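Local coordinates for C2 toxin component I (Clostridium botulinum, PDB 2J3X), which probably transfers ADP-ribose from NAD to actin as the enzymatic component of the binary C2 toxin, at residues 117-120 with 121-125. The protein carries 2 engineered substitutions. Residues are numbered along the deposited sequence; the frame is centred on the assembly and turned at random.
Sequences DVEL and DRDIS. Unlike the reference sequence in segment 121-125: Asp121 (reference Asn).
A tight surface hairpin turn, closed by a single antiparallel hydrogen-bonded pair between Val118 and Asp123, belongs to the loop that leads from strand 98-102 to helix 126-136 of the N-terminal ADP-ribosyltransferase-like half. Val118 N donates to Asp123 O, and Asp123 N returns a nearly straight bond to Val118 O (2.9 Å, 165° at the hydrogen). Val118 O also takes Arg122 N, and the two donors reach it from opposite faces of its carbonyl plane; Arg122 and Asp123 thus face Val118 together as a classic beta bulge. Glu119, Leu120 and Asp121, the last an Asn in the reference sequence, all have positive phi and carry the chain round. Across the turn, Glu119 O accepts Arg122 NE at 3.1 Å, in the plane of the guanidinium but above the plane of the carbonyl, and more weakly Arg122 N. The bend of the arginine chain at chi3 (-62°) folds NE back to this oxygen and lays the side chain beside Leu120, whose CD1 is 3.6 Å from Arg122 NH2. Two acids meet on another side: Glu119 OE2 comes within 3.2 Å of Asp123 OD2, the carboxylate planes 62° apart, closeness that would tend to keep one of them protonated, consistent with a structure determined at pH 3.0. At the open end, Ser125 caps the following helix, its OG bonded to Glu127 N, while Asp117 OD1 is held by Ser114. A water accepts Ser125 N at 2.8 Å and, weakly, Asp117 N. Val118 CG2 packs crosswise on Asp123, 3.7 Å from its CB.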
# COMPACT_ATOMS: atom_id res chain seq x y z
N ASP A 117 0.25 25.74 11.92
CA ASP A 117 -0.99 26.19 12.63
C ASP A 117 -0.91 27.58 13.21
O ASP A 117 -1.92 28.11 13.74
CB ASP A 117 -1.32 25.34 13.84
CG ASP A 117 -1.81 23.97 13.51
OD1 ASP A 117 -2.04 23.69 12.33
OD2 ASP A 117 -2.03 23.19 14.48
N VAL A 118 0.26 28.20 13.18
CA VAL A 118 0.41 29.40 13.99
C VAL A 118 1.15 30.49 13.20
O VAL A 118 1.77 30.20 12.20
CB VAL A 118 1.05 29.12 15.39
CG1 VAL A 118 0.23 28.10 16.17
CG2 VAL A 118 2.49 28.66 15.24
N GLU A 119 0.97 31.74 13.62
CA GLU A 119 1.55 32.91 12.92
C GLU A 119 1.13 32.91 11.46
O GLU A 119 1.95 32.69 10.57
CB GLU A 119 3.07 32.84 13.03
CG GLU A 119 3.58 32.66 14.47
CD GLU A 119 4.23 33.94 15.03
OE1 GLU A 119 3.48 34.85 15.46
OE2 GLU A 119 5.48 34.02 15.03
N LEU A 120 -0.17 33.15 11.22
CA LEU A 120 -0.71 33.20 9.88
C LEU A 120 -0.32 31.99 9.05
O LEU A 120 0.01 32.09 7.85
CB LEU A 120 -0.37 34.53 9.15
CG LEU A 120 -0.85 35.82 9.81
CD1 LEU A 120 -0.30 37.05 9.10
CD2 LEU A 120 -2.39 35.85 9.89
N ASP A 121 -0.40 30.83 9.71
CA ASP A 121 -0.24 29.55 9.08
C ASP A 121 1.13 29.41 8.38
O ASP A 121 1.30 28.84 7.32
CB ASP A 121 -1.46 29.30 8.24
CG ASP A 121 -2.73 29.18 9.11
OD1 ASP A 121 -2.67 29.28 10.37
OD2 ASP A 121 -3.79 28.99 8.56
N ARG A 122 2.13 29.95 9.07
CA ARG A 122 3.52 29.88 8.62
C ARG A 122 4.37 29.03 9.55
O ARG A 122 5.33 28.37 9.10
CB ARG A 122 4.11 31.29 8.53
CG ARG A 122 3.71 32.01 7.23
CD ARG A 122 4.13 33.47 7.26
NE ARG A 122 3.49 34.23 8.33
CZ ARG A 122 3.74 35.51 8.60
NH1 ARG A 122 4.63 36.20 7.89
NH2 ARG A 122 3.12 36.10 9.62
N ASP A 123 4.02 29.00 10.83
CA ASP A 123 4.88 28.32 11.77
C ASP A 123 4.25 27.07 12.31
O ASP A 123 3.04 26.88 12.24
CB ASP A 123 5.27 29.23 12.94
CG ASP A 123 6.08 30.46 12.49
OD1 ASP A 123 6.52 30.53 11.32
OD2 ASP A 123 6.23 31.36 13.34
N ILE A 124 5.08 26.22 12.91
CA ILE A 124 4.64 24.92 13.37
C ILE A 124 4.87 24.84 14.87
O ILE A 124 5.97 25.13 15.35
CB ILE A 124 5.43 23.79 12.66
CG1 ILE A 124 5.20 23.91 11.15
CG2 ILE A 124 5.02 22.40 13.14
CD1 ILE A 124 6.19 23.06 10.25
N SER A 125 3.82 24.48 15.61
CA SER A 125 3.88 24.38 17.05
C SER A 125 4.60 23.08 17.43
O SER A 125 4.49 22.06 16.74
CB SER A 125 2.46 24.34 17.62
OG SER A 125 2.49 24.16 19.03
O HOH W 1 1.44 23.78 14.36